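Local coordinates for protein inositol monophosphatase (Zymomonas mobilis, PDB 4N81) that probably hydrolyses phosphate monoesters, as a magnesium-dependent phosphatase of the inositol monophosphatase superfamily, at residues Gly111-Gly116 with Ala213-Val218; Ile142-Cys147 with Glu219-Ile224; Cys198-Glu203 with Ile242-His247. All coordinates share one frame; numbering follows the deposited sequence.

Contact 1: Gly111-Gly116 with Ala213-Val218; sequences GRPVLG and ALVPIV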
loop_
_atom_site.group_PDB
_atom_site.type_symbol
_atom_site.label_atom_id
_atom_site.label_comp_id
_atom_site.label_asym_id
_atom_site.label_seq_id
_atom_site.Cartn_x
_atom_site.Cartn_y
_atom_site.Cartn_z
ATOM N N GLY A 111 -22.632 14.284 17.654
ATOM C CA GLY A 111 -22.572 13.380 16.533
ATOM C C GLY A 111 -21.555 13.816 15.481
ATOM O O GLY A 111 -21.318 13.052 14.552
ATOM N N ARG A 112 -20.922 14.995 15.639
ATOM C CA ARG A 112 -19.896 15.471 14.682
ATOM C C ARG A 112 -18.438 15.294 15.152
ATOM O O ARG A 112 -18.133 15.723 16.239
ATOM C CB ARG A 112 -20.087 16.966 14.363
ATOM C CG ARG A 112 -21.460 17.322 13.752
ATOM C CD ARG A 112 -21.683 16.663 12.335
ATOM N NE ARG A 112 -23.057 16.991 11.886
ATOM C CZ ARG A 112 -23.325 18.096 11.218
ATOM N NH1 ARG A 112 -22.316 18.915 10.901
ATOM N NH2 ARG A 112 -24.558 18.371 10.830
ATOM N N PRO A 113 -17.544 14.700 14.321
ATOM C CA PRO A 113 -16.145 14.666 14.780
ATOM C C PRO A 113 -15.603 16.055 14.971
ATOM O O PRO A 113 -15.796 16.907 14.097
ATOM C CB PRO A 113 -15.395 14.010 13.604
ATOM C CG PRO A 113 -16.456 13.192 12.884
ATOM C CD PRO A 113 -17.755 13.976 13.059
ATOM N N VAL A 114 -14.879 16.270 16.058
ATOM C CA VAL A 114 -14.233 17.566 16.286
ATOM C C VAL A 114 -12.716 17.387 16.488
ATOM O O VAL A 114 -11.959 18.369 16.490
ATOM C CB VAL A 114 -14.820 18.305 17.478
ATOM C CG1 VAL A 114 -16.322 18.606 17.230
ATOM C CG2 VAL A 114 -14.631 17.473 18.752
ATOM N N LEU A 115 -12.262 16.139 16.613
ATOM C CA LEU A 115 -10.803 15.919 16.772
ATOM C C LEU A 115 -10.505 14.550 16.215
ATOM O O LEU A 115 -11.295 13.651 16.431
ATOM C CB LEU A 115 -10.483 15.944 18.308
ATOM C CG LEU A 115 -9.109 15.652 18.904
ATOM C CD1 LEU A 115 -9.229 16.047 20.402
ATOM C CD2 LEU A 115 -8.694 14.228 18.824
ATOM N N GLY A 116 -9.378 14.376 15.517
ATOM C CA GLY A 116 -9.067 13.070 14.963
ATOM C C GLY A 116 -7.566 12.873 14.885
ATOM O O GLY A 116 -6.831 13.810 14.575
ATOM N N ALA A 213 -12.414 9.877 12.711
ATOM C CA ALA A 213 -11.122 10.621 12.894
ATOM C C ALA A 213 -10.710 11.338 11.598
ATOM O O ALA A 213 -9.931 12.315 11.631
ATOM C CB ALA A 213 -9.989 9.645 13.309
ATOM N N LEU A 214 -11.131 10.789 10.462
ATOM C CA LEU A 214 -10.621 11.322 9.195
ATOM C C LEU A 214 -11.169 12.700 8.888
ATOM O O LEU A 214 -10.503 13.525 8.217
ATOM C CB LEU A 214 -11.005 10.394 8.050
ATOM C CG LEU A 214 -10.672 8.909 8.270
ATOM C CD1 LEU A 214 -11.207 8.137 7.116
ATOM C CD2 LEU A 214 -9.151 8.692 8.422
ATOM N N VAL A 215 -12.423 12.917 9.283
ATOM C CA VAL A 215 -13.025 14.197 8.838
ATOM C C VAL A 215 -12.268 15.506 9.273
ATOM O O VAL A 215 -11.981 16.370 8.438
ATOM C CB VAL A 215 -14.570 14.276 9.242
ATOM C CG1 VAL A 215 -15.232 15.606 8.725
ATOM C CG2 VAL A 215 -15.346 13.026 8.704
ATOM N N PRO A 216 -11.955 15.667 10.570
ATOM C CA PRO A 216 -11.217 16.875 10.989
ATOM C C PRO A 216 -9.856 16.984 10.325
ATOM O O PRO A 216 -9.376 18.096 10.077
ATOM C CB PRO A 216 -11.068 16.702 12.519
ATOM C CG PRO A 216 -12.070 15.680 12.891
ATOM C CD PRO A 216 -12.273 14.792 11.718
ATOM N N ILE A 217 -9.233 15.838 10.058
ATOM C CA ILE A 217 -7.881 15.845 9.479
ATOM C C ILE A 217 -7.946 16.342 8.036
ATOM O O ILE A 217 -7.260 17.300 7.674
ATOM C CB ILE A 217 -7.281 14.411 9.528
ATOM C CG1 ILE A 217 -6.991 14.066 11.005
ATOM C CG2 ILE A 217 -6.044 14.239 8.579
ATOM C CD1 ILE A 217 -6.604 12.550 11.174
ATOM N N VAL A 218 -8.861 15.773 7.266
ATOM C CA VAL A 218 -9.007 16.190 5.875
ATOM C C VAL A 218 -9.476 17.650 5.784
ATOM O O VAL A 218 -8.913 18.445 5.000
ATOM C CB VAL A 218 -10.012 15.288 5.142
ATOM C CG1 VAL A 218 -10.371 15.893 3.753
ATOM C CG2 VAL A 218 -9.386 13.854 4.928
#
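P113 and P216 meet ring to ring where helix 214-220 packs on the mixed seven-stranded sheet of the inositol monophosphatase fold. Its segment 214-218 crosses strand segment 112-116 at 79°, the two axes 6.3 Å apart at closest approach, and no hydrogen bond joins the two.

The tight part runs from the proline pair to G116. P113 CB lies 3.7 Å from P216 CD, and CG of P216 sits 3.8 Å from L115 N, over the backbone of the strand. The carbonyl oxygen of A213 receives a nearly straight CA-H...O contact from G116 CA at 3.5 Å. A beta carbon at G116 would run into that same oxygen, so the close approach of A213 probably requires glycine here. V114 and L115 turn their side chains from the helix and both face L107 on strand 102-109, a classic beta bulge; L115 also packs on helix 7-24.

The packing thins at the outer edge, where P113 CG comes no nearer than 4.2 Å to V215 CB and both residues are partly exposed. V215 also touches L233 of a loop. At the buried end, I217 has CG1 anti to its own carbonyl carbon (chi1 -70°), and both CG1 and CD1 of I217 rest 3.6 Å from G116 O.

Contact 2: Ile142-Cys147 with Glu219-Ile224; sequences IHTRSC and EGAGGI
The carbonyl oxygen of A221 is gripped by the backbone of the 142-147 loop: T144 N donates to A221 O at 3.0 Å in a nearly straight bond, 170° at the hydrogen. H143 CA adds a CA-H...O contact to the same oxygen, so two successive residues of the loop converge on it.

A221 lies in the turn where helix 214-220 ends. G222, with positive phi, is the first residue to leave helical geometry, and two bonds back into the last turn make the end a Schellman motif; one of them is G222 N to E219 O. A side chain at G222 would be jammed against the preceding carbonyl oxygen and would crowd T144 OG1.

T144 fits against this turn through its methyl group. CG2 lies anti to the carbonyl carbon of T144 and reaches 3.8 Å from A221 CB and 3.6 Å from G223 N. The hydroxyl occupies the place between backbone N and carbonyl carbon (chi1 61°), and OG1 is hydrogen-bonded to G245 O, outside this contact. An alanine here would probably leave G245 O without its hydroxyl partner and open a gap beside A221 CB and G223 N. On the other flank, a water donates to I142 O and G220 O, 2.8 Å from each, while I142 CG1 packs loosely near A221 CB.

Beyond, R145 NE forms a salt bridge with D199 OD2, and the R145 side chain packs on L32 of the second subunit. Between the two segments themselves the polar link is made by neutral backbone groups and a bridging water, so it should depend little on the ionisation of side chains.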
loop_
_atom_site.group_PDB
_atom_site.type_symbol
_atom_site.label_atom_id
_atom_site.label_comp_id
_atom_site.label_asym_id
_atom_site.label_seq_id
_atom_site.Cartn_x
_atom_site.Cartn_y
_atom_site.Cartn_z
ATOM N N ILE A 142 -0.049 21.001 7.256
ATOM C CA ILE A 142 -0.069 20.427 5.921
ATOM C C ILE A 142 -1.285 20.916 5.152
ATOM O O ILE A 142 -2.250 21.418 5.750
ATOM C CB ILE A 142 -0.084 18.866 5.970
ATOM C CG1 ILE A 142 -1.328 18.373 6.730
ATOM C CG2 ILE A 142 1.286 18.331 6.577
ATOM C CD1 ILE A 142 -1.593 16.805 6.486
ATOM N N HIS A 143 -1.218 20.774 3.822
ATOM C CA HIS A 143 -2.228 21.317 2.945
ATOM C C HIS A 143 -2.573 20.307 1.841
ATOM O O HIS A 143 -1.680 19.747 1.208
ATOM C CB HIS A 143 -1.658 22.580 2.251
ATOM C CG HIS A 143 -1.357 23.692 3.211
ATOM N ND1 HIS A 143 -0.102 23.896 3.750
ATOM C CD2 HIS A 143 -2.158 24.640 3.751
ATOM C CE1 HIS A 143 -0.143 24.931 4.572
ATOM N NE2 HIS A 143 -1.375 25.405 4.584
ATOM N N THR A 144 -3.872 20.191 1.556
ATOM C CA THR A 144 -4.311 19.480 0.357
ATOM C C THR A 144 -3.879 20.308 -0.871
ATOM O O THR A 144 -3.460 21.480 -0.724
ATOM C CB THR A 144 -5.793 19.327 0.308
ATOM O OG1 THR A 144 -6.420 20.630 0.291
ATOM C CG2 THR A 144 -6.304 18.478 1.547
ATOM N N ARG A 145 -3.820 19.649 -2.030
ATOM C CA ARG A 145 -3.539 20.367 -3.276
ATOM C C ARG A 145 -4.775 20.636 -4.067
ATOM O O ARG A 145 -5.835 19.993 -3.867
ATOM C CB ARG A 145 -2.568 19.589 -4.151
ATOM C CG ARG A 145 -3.183 18.270 -4.750
ATOM C CD ARG A 145 -2.069 17.532 -5.556
ATOM N NE ARG A 145 -2.604 16.284 -6.118
ATOM C CZ ARG A 145 -1.846 15.216 -6.382
ATOM N NH1 ARG A 145 -0.519 15.296 -6.247
ATOM N NH2 ARG A 145 -2.425 14.112 -6.862
ATOM N N SER A 146 -4.669 21.623 -4.958
ATOM C CA SER A 146 -5.778 21.906 -5.854
ATOM C C SER A 146 -5.698 20.976 -7.073
ATOM O O SER A 146 -4.665 20.368 -7.340
ATOM C CB SER A 146 -5.763 23.352 -6.339
ATOM O OG SER A 146 -4.543 23.554 -7.024
ATOM N N CYS A 147 -6.792 20.891 -7.830
ATOM C CA CYS A 147 -6.838 19.972 -8.965
ATOM C C CYS A 147 -7.853 20.516 -9.990
ATOM O O CYS A 147 -8.971 20.868 -9.628
ATOM C CB CYS A 147 -7.306 18.589 -8.474
ATOM S SG CYS A 147 -7.258 17.379 -9.856
ATOM N N GLU A 219 -10.475 18.004 6.591
ATOM C CA GLU A 219 -11.046 19.336 6.505
ATOM C C GLU A 219 -10.066 20.381 6.995
ATOM O O GLU A 219 -9.980 21.434 6.386
ATOM C CB GLU A 219 -12.483 19.403 7.145
ATOM C CG GLU A 219 -13.449 18.436 6.295
ATOM C CD GLU A 219 -14.968 18.783 6.227
ATOM O OE1 GLU A 219 -15.407 19.183 7.323
ATOM O OE2 GLU A 219 -15.700 18.609 5.104
ATOM N N GLY A 220 -9.251 20.059 8.018
ATOM C CA GLY A 220 -8.330 21.043 8.573
ATOM C C GLY A 220 -7.102 21.140 7.695
ATOM O O GLY A 220 -6.258 22.043 7.907
ATOM N N ALA A 221 -6.965 20.201 6.746
ATOM C CA ALA A 221 -5.924 20.336 5.689
ATOM C C ALA A 221 -6.402 21.173 4.493
ATOM O O ALA A 221 -5.641 21.470 3.594
ATOM C CB ALA A 221 -5.383 18.945 5.222
ATOM N N GLY A 222 -7.666 21.578 4.499
ATOM C CA GLY A 222 -8.168 22.351 3.372
ATOM C C GLY A 222 -9.073 21.532 2.446
ATOM O O GLY A 222 -9.624 22.070 1.463
ATOM N N GLY A 223 -9.243 20.247 2.751
ATOM C CA GLY A 223 -10.097 19.395 1.914
ATOM C C GLY A 223 -11.564 19.384 2.323
ATOM O O GLY A 223 -12.026 20.191 3.135
ATOM N N ILE A 224 -12.321 18.476 1.722
ATOM C CA ILE A 224 -13.731 18.406 2.054
ATOM C C ILE A 224 -14.046 16.907 2.132
ATOM O O ILE A 224 -13.533 16.114 1.355
ATOM C CB ILE A 224 -14.609 19.117 0.987
ATOM C CG1 ILE A 224 -16.112 18.946 1.274
ATOM C CG2 ILE A 224 -14.335 18.604 -0.441
ATOM C CD1 ILE A 224 -16.930 20.053 0.443
HETATM O O HOH W 1 -4.046 23.378 6.747
#

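Contact 3: Cys198-Glu203 with Ile242-His247; sequences CDLVVE and IAAGDH
In the layered alpha/beta sandwich of the inositol monophosphatase fold, strands 200-203 and 241-244 are antiparallel neighbours of the five-stranded mixed sheet, and L200, V201 and V202 pair with A244, A243 and I242. The directions of segments 200-203 and 242-244 differ by 177°. V201 and A243 form the hydrogen-bonded pair: V201 N donates to A243 O and A243 N returns a bond to V201 O, both at 2.9 Å. The second is the straighter, 168° at the hydrogen. CA-H...O contacts from L200 and I242 run alongside them.

Past the end of the strand, G245 N donates to D199 O at 3.0 Å. D199 O is also reached by A244 CA and by a water that donates to it from 2.9 Å and in turn accepts from D246 N. D199 O thus binds G245 N directly and D246 N through the water as the chain leaves the sheet.

On one face, L200 CD2 comes within 3.7 Å of A244 CB. V202 and I242 lie side by side on this face and point the same way; I242 CG1, anti to its backbone N (chi1 177°), meets V202 CG2 at 4.0 Å. V201 and A243 occupy the other face, with their beta carbons 4.3 Å apart.

Each face is covered by a helix. V202 and I242 pack beneath helix 250-257, against M257 and against I250, A253 and L254 respectively, whereas V201 and A243 both touch Y190 of helix 187-194. Strand 154-157 flanks 200-203 on its other edge, and strand 224-226 flanks 241-244.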
loop_
_atom_site.group_PDB
_atom_site.type_symbol
_atom_site.label_atom_id
_atom_site.label_comp_id
_atom_site.label_asym_id
_atom_site.label_seq_id
_atom_site.Cartn_x
_atom_site.Cartn_y
_atom_site.Cartn_z
ATOM N N CYS A 198 -3.002 12.935 -3.072
ATOM C CA CYS A 198 -4.114 12.181 -3.632
ATOM C C CYS A 198 -5.232 13.233 -3.833
ATOM O O CYS A 198 -5.275 14.158 -3.028
ATOM C CB CYS A 198 -4.594 11.129 -2.528
ATOM S SG CYS A 198 -5.795 10.113 -3.167
ATOM N N ASP A 199 -6.132 13.120 -4.833
ATOM C CA ASP A 199 -7.158 14.184 -4.979
ATOM C C ASP A 199 -8.543 13.785 -4.548
ATOM O O ASP A 199 -9.324 14.646 -4.142
ATOM C CB ASP A 199 -7.237 14.641 -6.449
ATOM C CG ASP A 199 -5.871 15.155 -6.946
ATOM O OD1 ASP A 199 -5.214 14.482 -7.760
ATOM O OD2 ASP A 199 -5.411 16.182 -6.393
ATOM N N LEU A 200 -8.870 12.498 -4.695
ATOM C CA LEU A 200 -10.211 12.010 -4.323
ATOM C C LEU A 200 -10.075 10.655 -3.646
ATOM O O LEU A 200 -9.237 9.845 -4.043
ATOM C CB LEU A 200 -11.054 11.801 -5.622
ATOM C CG LEU A 200 -11.449 13.117 -6.314
ATOM C CD1 LEU A 200 -11.992 12.844 -7.761
ATOM C CD2 LEU A 200 -12.522 13.872 -5.536
ATOM N N VAL A 201 -10.902 10.408 -2.630
ATOM C CA VAL A 201 -11.078 9.060 -2.150
ATOM C C VAL A 201 -12.595 8.833 -2.118
ATOM O O VAL A 201 -13.324 9.678 -1.627
ATOM C CB VAL A 201 -10.549 8.931 -0.710
ATOM C CG1 VAL A 201 -10.718 7.453 -0.226
ATOM C CG2 VAL A 201 -9.073 9.342 -0.616
ATOM N N VAL A 202 -13.047 7.689 -2.614
ATOM C CA VAL A 202 -14.478 7.370 -2.609
ATOM C C VAL A 202 -14.610 5.957 -2.074
ATOM O O VAL A 202 -14.009 5.029 -2.634
ATOM C CB VAL A 202 -15.080 7.431 -4.050
ATOM C CG1 VAL A 202 -16.550 6.896 -4.061
ATOM C CG2 VAL A 202 -15.011 8.881 -4.564
ATOM N N GLU A 203 -15.400 5.791 -1.001
ATOM C CA GLU A 203 -15.596 4.487 -0.410
ATOM C C GLU A 203 -17.035 4.297 0.007
ATOM O O GLU A 203 -17.795 5.271 0.200
ATOM C CB GLU A 203 -14.671 4.277 0.805
ATOM C CG GLU A 203 -13.165 4.214 0.319
ATOM C CD GLU A 203 -12.166 3.840 1.413
ATOM O OE1 GLU A 203 -12.332 4.290 2.562
ATOM O OE2 GLU A 203 -11.213 3.110 1.100
ATOM N N ILE A 242 -17.052 10.565 0.466
ATOM C CA ILE A 242 -16.174 11.118 -0.580
ATOM C C ILE A 242 -15.298 12.177 0.083
ATOM O O ILE A 242 -15.810 12.999 0.876
ATOM C CB ILE A 242 -16.954 11.695 -1.772
ATOM C CG1 ILE A 242 -16.000 12.324 -2.784
ATOM C CG2 ILE A 242 -18.074 12.743 -1.275
ATOM C CD1 ILE A 242 -16.670 12.570 -4.141
ATOM N N ALA A 243 -13.990 12.094 -0.180
ATOM C CA ALA A 243 -13.057 13.106 0.301
ATOM C C ALA A 243 -12.406 13.713 -0.948
ATOM O O ALA A 243 -12.085 12.961 -1.882
ATOM C CB ALA A 243 -11.987 12.436 1.240
ATOM N N ALA A 244 -12.248 15.038 -0.972
ATOM C CA ALA A 244 -11.583 15.715 -2.077
ATOM C C ALA A 244 -10.561 16.679 -1.492
ATOM O O ALA A 244 -10.860 17.328 -0.481
ATOM C CB ALA A 244 -12.607 16.514 -2.892
ATOM N N GLY A 245 -9.396 16.823 -2.139
ATOM C CA GLY A 245 -8.417 17.815 -1.656
ATOM C C GLY A 245 -8.866 19.216 -2.070
ATOM O O GLY A 245 -8.494 20.218 -1.450
ATOM N N ASP A 246 -9.699 19.278 -3.105
ATOM C CA ASP A 246 -10.120 20.535 -3.691
ATOM C C ASP A 246 -11.643 20.603 -3.704
ATOM O O ASP A 246 -12.297 19.758 -4.301
ATOM C CB ASP A 246 -9.519 20.651 -5.125
ATOM C CG ASP A 246 -9.717 22.056 -5.744
ATOM O OD1 ASP A 246 -10.683 22.738 -5.414
ATOM O OD2 ASP A 246 -8.899 22.459 -6.589
ATOM N N HIS A 247 -12.206 21.615 -3.079
ATOM C CA HIS A 247 -13.692 21.716 -2.982
ATOM C C HIS A 247 -14.368 21.814 -4.375
ATOM O O HIS A 247 -15.512 21.353 -4.617
ATOM C CB HIS A 247 -14.105 22.954 -2.173
ATOM C CG HIS A 247 -13.737 22.926 -0.715
ATOM N ND1 HIS A 247 -12.622 22.283 -0.214
ATOM C CD2 HIS A 247 -14.335 23.514 0.349
ATOM C CE1 HIS A 247 -12.552 22.475 1.093
ATOM N NE2 HIS A 247 -13.580 23.220 1.457
HETATM O O HOH W 2 -9.598 17.326 -5.265
#

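In the fold
Helix 214-220 and the turn that follows it join contacts 1 and 2, whose centres lie about 14 Å apart: A213 and the first turn of the helix pack on the seven-stranded sheet, and the far end meets the loop 142-147. Contact 3 belongs to the five-stranded sheet, its centre about 9 Å from that of contact 2 and about 15 Å from that of contact 1. The T144-G245 hydrogen bond and the R145-D199 salt bridge connect contacts 2 and 3 directly. Along the chain the segments come in the order 111-116, 142-147, 198-203, 213-218, 219-224, 242-247, so every pair of contacts interleaves. Helix 214-220 and the 142-147 loop thus connect the two sheets, probably fixing their relative placement, with the predicted magnesium ligands D86 and D89 about 8 Å from A213, side chain to side chain.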